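DNA polymerase (Bacillus phage phi29, PDB 2PY5) replicates the phage genome by protein-primed DNA synthesis with strand displacement, high processivity and fidelity, and proofreads with a 3'-5' exonuclease. Local coordinates at residues Thr499-Ile504 against Val541-Phe546; Asp535-Glu540 against Phe550-Lys555; Thr231-Arg236 against Ala492-Gln497. The protein carries 2 engineered substitutions. One frame throughout, in Å; residues are numbered along the deposited sequence.

Contact 1: Thr499-Ile504 against Val541-Phe546; sequences TYIQDI and VTFENF
Ile501 is the knob of this contact, a branched side chain pushed from strand 499-509 into a hollow that the loop 541-546 lines with two phenyl rings. Its CG1 takes the crowded position between the backbone N and the carbonyl carbon (chi1 57°), with CG2 beside the N, and the anti chi2 (-178°) carries CD1 out to Phe543. In the conformer described, one of two deposited for Phe543, CD1 lies over the face of that ring, 3.5 Å from its centroid. CG2 does the same on Phe546, 3.6 Å from that centroid, and both are CH-pi contacts within 8° of the ring normal. CD1 also reaches Phe546 CD2 at 3.5 Å, and Val541 CG1 closes the hollow more loosely at 4.1 Å from Ile501 CG2. Thr499 CG2 approaches Phe546 CZ at 3.8 Å, and the backbone N of Tyr500 lies at the edge of that same ring. Beyond Ile501, the carboxylate of Asp503 crosses Phe543 with OD1 3.2 Å from CE1; its OD2 is salt-bridged to Arg491, which also makes a cation-pi contact with Phe543. No hydrogen bond joins the two segments. The loop is shaped from within by an ST motif, in which Thr542 OG1 accepts from the N of Asn545. Tyr500, on the other side of the strand, is probably involved in binding template-primer structures, and Thr499 packs on a DNA phosphate. The contact lies in the polymerization region, beside the bound DNA, where a loop after helix 535-538 packs by knob and hollow on strand 499-509 of the large antiparallel sheet.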
loop_
_atom_site.group_PDB
_atom_site.type_symbol
_atom_site.label_atom_id
_atom_site.label_comp_id
_atom_site.label_asym_id
_atom_site.label_seq_id
_atom_site.Cartn_x
_atom_site.Cartn_y
_atom_site.Cartn_z
ATOM N N THR F 499 16.357 1.333 5.597
ATOM C CA THR F 499 17.266 0.257 5.979
ATOM C C THR F 499 18.080 0.675 7.209
ATOM O O THR F 499 19.117 1.321 7.084
ATOM C CB THR F 499 18.219 -0.116 4.828
ATOM O OG1 THR F 499 17.449 -0.350 3.634
ATOM C CG2 THR F 499 19.025 -1.360 5.150
ATOM N N TYR F 500 17.578 0.328 8.390
ATOM C CA TYR F 500 18.219 0.715 9.635
ATOM C C TYR F 500 17.850 -0.242 10.769
ATOM O O TYR F 500 16.905 -1.015 10.666
ATOM C CB TYR F 500 17.842 2.159 10.016
ATOM C CG TYR F 500 16.394 2.361 10.376
ATOM C CD1 TYR F 500 15.992 2.226 11.681
ATOM C CD2 TYR F 500 15.437 2.687 9.421
ATOM C CE1 TYR F 500 14.684 2.413 12.053
ATOM C CE2 TYR F 500 14.108 2.865 9.801
ATOM C CZ TYR F 500 13.762 2.724 11.123
ATOM O OH TYR F 500 12.460 2.891 11.582
ATOM N N ILE F 501 18.639 -0.181 11.836
ATOM C CA ILE F 501 18.355 -0.897 13.071
ATOM C C ILE F 501 18.440 0.080 14.232
ATOM O O ILE F 501 19.159 1.088 14.164
ATOM C CB ILE F 501 19.302 -2.105 13.318
ATOM C CG1 ILE F 501 20.785 -1.694 13.339
ATOM C CG2 ILE F 501 19.082 -3.175 12.254
ATOM C CD1 ILE F 501 21.760 -2.842 13.536
ATOM N N GLN F 502 17.687 -0.219 15.287
ATOM C CA GLN F 502 17.765 0.536 16.541
ATOM C C GLN F 502 17.667 -0.384 17.734
ATOM O O GLN F 502 16.965 -1.395 17.689
ATOM C CB GLN F 502 16.609 1.533 16.638
ATOM C CG GLN F 502 16.567 2.572 15.518
ATOM C CD GLN F 502 15.294 3.374 15.515
ATOM O OE1 GLN F 502 14.249 2.910 15.980
ATOM N NE2 GLN F 502 15.358 4.579 14.945
ATOM N N ASP F 503 18.386 -0.025 18.806
ATOM C CA ASP F 503 18.226 -0.620 20.146
ATOM C C ASP F 503 17.364 0.384 20.922
ATOM O O ASP F 503 17.848 1.435 21.351
ATOM C CB ASP F 503 19.565 -0.780 20.869
ATOM C CG ASP F 503 20.257 -2.120 20.599
ATOM O OD1 ASP F 503 19.663 -3.016 19.976
ATOM O OD2 ASP F 503 21.401 -2.274 21.075
ATOM N N ILE F 504 16.081 0.078 21.058
ATOM C CA ILE F 504 15.097 1.040 21.590
ATOM C C ILE F 504 14.876 0.822 23.089
ATOM O O ILE F 504 14.675 -0.294 23.534
ATOM C CB ILE F 504 13.755 0.919 20.832
ATOM C CG1 ILE F 504 13.949 1.277 19.354
ATOM C CG2 ILE F 504 12.681 1.789 21.481
ATOM C CD1 ILE F 504 12.691 1.062 18.476
ATOM N N VAL F 541 19.541 -10.841 11.531
ATOM C CA VAL F 541 20.238 -9.573 11.683
ATOM C C VAL F 541 20.663 -9.302 13.141
ATOM O O VAL F 541 19.911 -9.565 14.087
ATOM C CB VAL F 541 19.361 -8.397 11.175
ATOM C CG1 VAL F 541 20.023 -7.064 11.451
ATOM C CG2 VAL F 541 19.042 -8.559 9.672
ATOM N N THR F 542 21.875 -8.777 13.301
ATOM C CA THR F 542 22.383 -8.283 14.577
ATOM C C THR F 542 23.114 -6.974 14.325
ATOM O O THR F 542 23.446 -6.651 13.188
ATOM C CB THR F 542 23.397 -9.274 15.198
ATOM O OG1 THR F 542 24.575 -9.325 14.378
ATOM C CG2 THR F 542 22.808 -10.648 15.301
ATOM N N PHE F 543 23.395 -6.214 15.375
ATOM C CA PHE F 543 24.199 -5.003 15.217
ATOM C C PHE F 543 25.560 -5.315 14.607
ATOM O O PHE F 543 26.094 -4.512 13.845
ATOM C CB PHE F 543 24.367 -4.246 16.540
ATOM C CG PHE F 543 23.412 -3.100 16.700
ATOM C CD1 PHE F 543 22.138 -3.308 17.193
ATOM C CD2 PHE F 543 23.784 -1.810 16.334
ATOM C CE1 PHE F 543 21.243 -2.246 17.329
ATOM C CE2 PHE F 543 22.901 -0.743 16.476
ATOM C CZ PHE F 543 21.630 -0.961 16.975
ATOM N N GLU F 544 26.102 -6.480 14.928
ATOM C CA GLU F 544 27.418 -6.875 14.417
ATOM C C GLU F 544 27.420 -7.143 12.906
ATOM O O GLU F 544 28.358 -6.729 12.212
ATOM C CB GLU F 544 27.944 -8.103 15.171
ATOM N N ASN F 545 26.389 -7.828 12.393
ATOM C CA ASN F 545 26.372 -8.214 10.979
ATOM C C ASN F 545 25.575 -7.309 10.036
ATOM O O ASN F 545 25.550 -7.551 8.845
ATOM C CB ASN F 545 25.929 -9.683 10.800
ATOM C CG ASN F 545 24.449 -9.902 11.049
ATOM O OD1 ASN F 545 23.657 -8.969 11.043
ATOM N ND2 ASN F 545 24.067 -11.150 11.230
ATOM N N PHE F 546 24.937 -6.274 10.580
ATOM C CA PHE F 546 24.103 -5.382 9.778
ATOM C C PHE F 546 24.995 -4.377 9.101
ATOM O O PHE F 546 25.412 -3.394 9.713
ATOM C CB PHE F 546 23.102 -4.663 10.665
ATOM C CG PHE F 546 22.090 -3.830 9.920
ATOM C CD1 PHE F 546 21.143 -4.411 9.106
ATOM C CD2 PHE F 546 22.057 -2.458 10.100
ATOM C CE1 PHE F 546 20.186 -3.619 8.470
ATOM C CE2 PHE F 546 21.118 -1.687 9.463
ATOM C CZ PHE F 546 20.193 -2.266 8.658
#

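Contact 2: Asp535-Glu540 against Phe550-Lys555; sequences DKIKKE and FSRKMK
Ile537 and Met554 are the centre of a helix-on-hairpin contact: the short helix 535-538 rests on the start of strand 551-561, which pairs with strand 564-573 in a two-stranded antiparallel sheet. Here the strand turns a corner, with Lys553 at the centre of an inverse gamma turn and Met554 and Lys555 forming a classic beta bulge opposite Asp570. Ile537 holds CG2 anti to the backbone N and CG1 beside it (chi1 -65°), and the two branches part company. CG1 packs on Met554 CB at 3.7 Å as the two side chains run antiparallel past each other, while CG2 meets Phe550 CE2 at the edge of the ring, also at 3.7 Å. Glu540 CB lies near the plane of the same ring, beside CZ. Phe572 of the partner strand also touches Ile537. At the more open side, Met554 runs out straight to SD and then bends at chi3 (95°), which turns CE onto Lys536. The lysine chain is straight past CG and crosses the methionine at about a right angle, its CE 3.3 Å from Met554 CE, tighter than usual for two carbons. Glu540 and Arg552 are both bent at chi2, and the carboxylate comes to lie beside NE. Arg552 NH1 lies above one face of Phe550, off-centre, near the ring's margin, and donates to the O of Ser551, which ties down the guanidinium. The NE edge faces the helix side: Arg552 NE donates to Glu540 OE1 over 3.2 Å in an almost straight, salt-bridging bond (176°), with the oxygen in the guanidinium plane but the nitrogen above the carboxylate plane.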
loop_
_atom_site.group_PDB
_atom_site.type_symbol
_atom_site.label_atom_id
_atom_site.label_comp_id
_atom_site.label_asym_id
_atom_site.label_seq_id
_atom_site.Cartn_x
_atom_site.Cartn_y
_atom_site.Cartn_z
ATOM N N ASP F 535 10.627 -11.369 7.192
ATOM C CA ASP F 535 10.773 -11.576 8.636
ATOM C C ASP F 535 11.812 -12.647 8.970
ATOM O O ASP F 535 12.558 -12.502 9.932
ATOM C CB ASP F 535 9.428 -11.932 9.290
ATOM C CG ASP F 535 8.467 -10.758 9.334
ATOM O OD1 ASP F 535 8.924 -9.597 9.433
ATOM O OD2 ASP F 535 7.241 -11.001 9.280
ATOM N N LYS F 536 11.869 -13.720 8.176
ATOM C CA LYS F 536 12.861 -14.768 8.413
ATOM C C LYS F 536 14.289 -14.220 8.292
ATOM O O LYS F 536 15.174 -14.618 9.045
ATOM C CB LYS F 536 12.680 -15.949 7.442
ATOM C CG LYS F 536 13.505 -17.171 7.842
ATOM C CD LYS F 536 13.377 -18.344 6.884
ATOM C CE LYS F 536 14.022 -19.595 7.494
ATOM N NZ LYS F 536 14.387 -20.629 6.481
ATOM N N ILE F 537 14.507 -13.330 7.328
ATOM C CA ILE F 537 15.821 -12.712 7.145
ATOM C C ILE F 537 16.109 -11.736 8.301
ATOM O O ILE F 537 17.221 -11.692 8.806
ATOM C CB ILE F 537 15.938 -11.987 5.787
ATOM C CG1 ILE F 537 15.841 -13.002 4.637
ATOM C CG2 ILE F 537 17.264 -11.235 5.694
ATOM C CD1 ILE F 537 15.800 -12.384 3.259
ATOM N N LYS F 538 15.087 -11.001 8.731
ATOM C CA LYS F 538 15.210 -10.108 9.898
ATOM C C LYS F 538 15.701 -10.823 11.179
ATOM O O LYS F 538 16.457 -10.248 11.974
ATOM C CB LYS F 538 13.880 -9.385 10.155
ATOM C CG LYS F 538 13.590 -8.273 9.155
ATOM C CD LYS F 538 12.321 -7.486 9.506
ATOM C CE LYS F 538 12.258 -6.180 8.711
ATOM N NZ LYS F 538 11.014 -5.401 8.952
ATOM N N LYS F 539 15.290 -12.078 11.364
ATOM C CA LYS F 539 15.785 -12.909 12.464
ATOM C C LYS F 539 17.314 -13.099 12.456
ATOM O O LYS F 539 17.921 -13.307 13.503
ATOM C CB LYS F 539 15.104 -14.286 12.447
ATOM C CG LYS F 539 15.474 -15.142 13.647
ATOM C CD LYS F 539 14.689 -16.424 13.754
ATOM C CE LYS F 539 14.971 -17.076 15.102
ATOM N NZ LYS F 539 14.450 -18.464 15.197
ATOM N N GLU F 540 17.921 -13.015 11.277
ATOM C CA GLU F 540 19.365 -13.238 11.120
ATOM C C GLU F 540 20.191 -12.009 11.488
ATOM O O GLU F 540 21.400 -12.108 11.728
ATOM C CB GLU F 540 19.688 -13.616 9.666
ATOM C CG GLU F 540 18.819 -14.725 9.052
ATOM C CD GLU F 540 19.379 -16.118 9.266
ATOM O OE1 GLU F 540 20.609 -16.266 9.384
ATOM O OE2 GLU F 540 18.581 -17.075 9.296
ATOM N N PHE F 550 25.482 -7.536 3.592
ATOM C CA PHE F 550 24.708 -8.567 4.278
ATOM C C PHE F 550 23.821 -9.260 3.255
ATOM O O PHE F 550 23.084 -8.591 2.526
ATOM C CB PHE F 550 23.851 -7.936 5.395
ATOM C CG PHE F 550 22.887 -8.897 6.063
ATOM C CD1 PHE F 550 23.189 -9.452 7.304
ATOM C CD2 PHE F 550 21.662 -9.210 5.472
ATOM C CE1 PHE F 550 22.296 -10.326 7.926
ATOM C CE2 PHE F 550 20.773 -10.083 6.082
ATOM C CZ PHE F 550 21.094 -10.636 7.317
ATOM N N SER F 551 23.888 -10.593 3.199
ATOM C CA SER F 551 23.161 -11.359 2.185
ATOM C C SER F 551 22.631 -12.686 2.726
ATOM O O SER F 551 23.316 -13.364 3.487
ATOM C CB SER F 551 24.069 -11.629 0.972
ATOM O OG SER F 551 23.359 -12.253 -0.085
ATOM N N ARG F 552 21.414 -13.044 2.320
ATOM C CA ARG F 552 20.816 -14.335 2.652
ATOM C C ARG F 552 20.005 -14.828 1.456
ATOM O O ARG F 552 19.280 -14.053 0.832
ATOM C CB ARG F 552 19.904 -14.228 3.883
ATOM C CG ARG F 552 20.607 -13.883 5.194
ATOM C CD ARG F 552 21.529 -15.004 5.666
ATOM N NE ARG F 552 22.066 -14.742 7.000
ATOM C CZ ARG F 552 23.109 -13.960 7.269
ATOM N NH1 ARG F 552 23.754 -13.330 6.298
ATOM N NH2 ARG F 552 23.507 -13.797 8.525
ATOM N N LYS F 553 20.123 -16.113 1.137
ATOM C CA LYS F 553 19.361 -16.690 0.030
ATOM C C LYS F 553 18.042 -17.237 0.552
ATOM O O LYS F 553 17.801 -18.447 0.564
ATOM C CB LYS F 553 20.169 -17.776 -0.675
ATOM C CG LYS F 553 19.586 -18.168 -2.000
ATOM C CD LYS F 553 20.453 -19.198 -2.695
ATOM C CE LYS F 553 19.794 -19.704 -3.958
ATOM N NZ LYS F 553 19.192 -18.594 -4.752
ATOM N N MET F 554 17.190 -16.313 0.981
ATOM C CA MET F 554 15.999 -16.643 1.743
ATOM C C MET F 554 14.776 -15.836 1.330
ATOM O O MET F 554 13.751 -15.918 2.005
ATOM C CB MET F 554 16.256 -16.388 3.227
ATOM C CG MET F 554 17.397 -17.174 3.819
ATOM S SD MET F 554 17.605 -16.786 5.564
ATOM C CE MET F 554 16.659 -18.100 6.315
ATOM N N LYS F 555 14.865 -15.073 0.239
ATOM C CA LYS F 555 13.746 -14.225 -0.174
ATOM C C LYS F 555 12.938 -14.907 -1.260
ATOM O O LYS F 555 13.432 -15.096 -2.365
ATOM C CB LYS F 555 14.211 -12.856 -0.672
ATOM C CG LYS F 555 13.050 -11.865 -0.872
ATOM C CD LYS F 555 13.527 -10.591 -1.514
ATOM C CE LYS F 555 12.402 -9.569 -1.661
ATOM N NZ LYS F 555 12.949 -8.205 -1.907
#

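Contact 3: Thr231-Arg236 against Ala492-Gln497; sequences TWLNDR and AKYLRQ. With EDO (1,2-ethanediol), chain K.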
loop_
_atom_site.group_PDB
_atom_site.type_symbol
_atom_site.label_atom_id
_atom_site.label_comp_id
_atom_site.label_asym_id
_atom_site.label_seq_id
_atom_site.Cartn_x
_atom_site.Cartn_y
_atom_site.Cartn_z
ATOM N N THR F 231 11.291 10.337 1.865
ATOM C CA THR F 231 12.137 9.382 2.576
ATOM C C THR F 231 13.584 9.715 2.245
ATOM O O THR F 231 13.980 9.677 1.084
ATOM C CB THR F 231 11.825 7.928 2.138
ATOM O OG1 THR F 231 10.415 7.670 2.278
ATOM C CG2 THR F 231 12.613 6.935 2.947
ATOM N N TRP F 232 14.386 9.995 3.271
ATOM C CA TRP F 232 15.720 10.554 3.096
ATOM C C TRP F 232 16.614 10.237 4.273
ATOM O O TRP F 232 16.228 10.428 5.423
ATOM C CB TRP F 232 15.622 12.073 2.936
ATOM C CG TRP F 232 16.922 12.814 2.917
ATOM C CD1 TRP F 232 17.824 12.866 1.898
ATOM C CD2 TRP F 232 17.471 13.606 3.970
ATOM N NE1 TRP F 232 18.882 13.650 2.238
ATOM C CE2 TRP F 232 18.700 14.112 3.514
ATOM C CE3 TRP F 232 17.048 13.930 5.260
ATOM C CZ2 TRP F 232 19.493 14.944 4.285
ATOM C CZ3 TRP F 232 17.852 14.752 6.034
ATOM C CH2 TRP F 232 19.062 15.241 5.549
ATOM N N LEU F 233 17.826 9.761 3.962
ATOM C CA LEU F 233 18.887 9.547 4.950
ATOM C C LEU F 233 19.990 10.575 4.753
ATOM O O LEU F 233 20.555 10.704 3.652
ATOM C CB LEU F 233 19.468 8.146 4.793
ATOM C CG LEU F 233 20.622 7.766 5.716
ATOM C CD1 LEU F 233 20.276 7.908 7.178
ATOM C CD2 LEU F 233 21.109 6.343 5.404
ATOM N N ASN F 234 20.286 11.297 5.825
ATOM C CA ASN F 234 21.358 12.270 5.865
ATOM C C ASN F 234 22.678 11.567 5.637
ATOM O O ASN F 234 23.047 10.705 6.422
ATOM C CB ASN F 234 21.332 12.968 7.225
ATOM C CG ASN F 234 22.257 14.150 7.312
ATOM O OD1 ASN F 234 23.176 14.318 6.494
ATOM N ND2 ASN F 234 22.054 14.966 8.347
ATOM N N ASP F 235 23.388 11.943 4.564
ATOM C CA ASP F 235 24.706 11.356 4.271
ATOM C C ASP F 235 25.689 11.383 5.456
ATOM O O ASP F 235 26.552 10.505 5.579
ATOM C CB ASP F 235 25.342 12.073 3.074
ATOM C CG ASP F 235 24.825 11.575 1.736
ATOM O OD1 ASP F 235 24.225 10.473 1.660
ATOM O OD2 ASP F 235 25.042 12.300 0.736
ATOM N N ARG F 236 25.573 12.394 6.319
ATOM C CA ARG F 236 26.381 12.507 7.529
ATOM C C ARG F 236 26.365 11.240 8.379
ATOM O O ARG F 236 27.355 10.925 9.043
ATOM C CB ARG F 236 25.896 13.691 8.377
ATOM C CG ARG F 236 26.695 13.913 9.626
ATOM C CD ARG F 236 26.695 15.353 10.051
ATOM N NE ARG F 236 25.534 15.703 10.861
ATOM C CZ ARG F 236 25.451 15.561 12.184
ATOM N NH1 ARG F 236 26.437 15.017 12.885
ATOM N NH2 ARG F 236 24.344 15.938 12.816
ATOM N N ALA F 492 21.962 3.070 17.163
ATOM C CA ALA F 492 21.304 2.814 15.890
ATOM C C ALA F 492 22.359 2.723 14.791
ATOM O O ALA F 492 23.518 3.086 14.985
ATOM C CB ALA F 492 20.282 3.902 15.583
ATOM N N LYS F 493 21.948 2.183 13.647
ATOM C CA LYS F 493 22.765 2.185 12.452
ATOM C C LYS F 493 21.853 2.242 11.230
ATOM O O LYS F 493 20.937 1.422 11.076
ATOM C CB LYS F 493 23.692 0.975 12.386
ATOM C CG LYS F 493 24.667 1.046 11.185
ATOM C CD LYS F 493 25.561 -0.174 11.093
ATOM C CE LYS F 493 26.791 -0.097 11.984
ATOM N NZ LYS F 493 27.786 -1.122 11.551
ATOM N N TYR F 494 22.073 3.267 10.410
ATOM C CA TYR F 494 21.290 3.522 9.207
ATOM C C TYR F 494 22.197 3.310 7.999
ATOM O O TYR F 494 23.242 3.946 7.869
ATOM C CB TYR F 494 20.763 4.965 9.188
ATOM C CG TYR F 494 19.789 5.295 10.296
ATOM C CD1 TYR F 494 20.240 5.525 11.602
ATOM C CD2 TYR F 494 18.429 5.379 10.045
ATOM C CE1 TYR F 494 19.331 5.841 12.633
ATOM C CE2 TYR F 494 17.525 5.701 11.055
ATOM C CZ TYR F 494 17.986 5.911 12.344
ATOM O OH TYR F 494 17.109 6.216 13.352
ATOM N N LEU F 495 21.816 2.384 7.132
ATOM C CA LEU F 495 22.644 2.055 5.971
ATOM C C LEU F 495 22.158 2.760 4.717
ATOM O O LEU F 495 22.962 3.265 3.932
ATOM C CB LEU F 495 22.633 0.549 5.742
ATOM C CG LEU F 495 23.113 -0.330 6.886
ATOM C CD1 LEU F 495 22.989 -1.796 6.502
ATOM C CD2 LEU F 495 24.546 0.005 7.328
ATOM N N ARG F 496 20.842 2.743 4.521
ATOM C CA ARG F 496 20.173 3.321 3.346
ATOM C C ARG F 496 18.785 3.780 3.748
ATOM O O ARG F 496 18.318 3.479 4.858
ATOM C CB ARG F 496 20.017 2.255 2.252
ATOM C CG ARG F 496 21.292 1.577 1.800
ATOM C CD ARG F 496 22.077 2.497 0.894
ATOM N NE ARG F 496 23.225 1.833 0.290
ATOM C CZ ARG F 496 24.459 1.843 0.780
ATOM N NH1 ARG F 496 24.741 2.478 1.908
ATOM N NH2 ARG F 496 25.433 1.210 0.135
ATOM N N GLN F 497 18.103 4.469 2.833
ATOM C CA GLN F 497 16.672 4.723 2.982
ATOM C C GLN F 497 15.980 3.404 3.313
ATOM O O GLN F 497 16.288 2.361 2.713
ATOM C CB GLN F 497 16.064 5.316 1.696
ATOM C CG GLN F 497 16.493 6.739 1.407
ATOM C CD GLN F 497 16.333 7.154 -0.058
ATOM O OE1 GLN F 497 15.939 8.291 -0.354
ATOM N NE2 GLN F 497 16.668 6.248 -0.980
HETATM C C1 EDO K . 23.595 18.245 9.011
HETATM O O1 EDO K . 24.236 17.008 8.713
HETATM C C2 EDO K . 24.049 18.802 10.360
HETATM O O2 EDO K . 25.300 19.497 10.249
#
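Leu233 lays its two methyls on strand 491-496, CD1 on Tyr494 CB at 3.6 Å and CD2 on the backbone N of Arg496 at 3.7 Å. Its CG stands anti to the backbone N (chi1 178°), carrying the fork across to the other strand. There CD2 meets main chain at a classic beta bulge, where Leu495 and Arg496 both face Thr499. Thr231, two residues earlier, turns the same way, and its CG2 packs on Gln497 CB at 4.0 Å. The phenol end of Tyr494 leads off to His461 and Gln502, both hydrogen-bonded to OH, and its ring stacks on Tyr500. Beyond the strand, Asn234 OD1 accepts from the N of Arg236 in an Asx turn. An ethanediol, probably carried over from the crystallisation solution, sits beside this turn: its O1 receives Asn234 ND2 at 3.0 Å and Arg236 NE at 2.8 Å. Thr231 OG1 is hydrogen-bonded to Asp456, a ligand of the catalytic magnesium, which places this packing next to the catalytic metal site. The strand segments 231-233 and 492-496 are steeply inclined, 115° between their directions, their axes 8.5 Å apart at closest approach. Both belong to one curled antiparallel sheet without being partners: 231-233 pairs with 452-456, while 491-496 lies between 241-250 and 499-509.

In the fold
Contacts 1 and 3 share the large antiparallel sheet of the polymerization region, on its neighbouring strands 499-509 and 491-496, joined by the backbone bond of Ile501 N to Lys493 O. Contacts 1 and 2 interlock along the chain, the loop 541-546 lying between the two segments of contact 2; Asn545 ND2 bonds Glu540 O and Val541 packs on Phe550. Contact 1 is the most buried, aliphatic against aromatic without a hydrogen bond across it. Contact 2 is only partly buried and adds a salt bridge to its apolar centre. Contact 3, also partly buried, sets a leucine fork on a tyrosine CB and on main chain, and adjoins Asp456, a ligand of the catalytic magnesium.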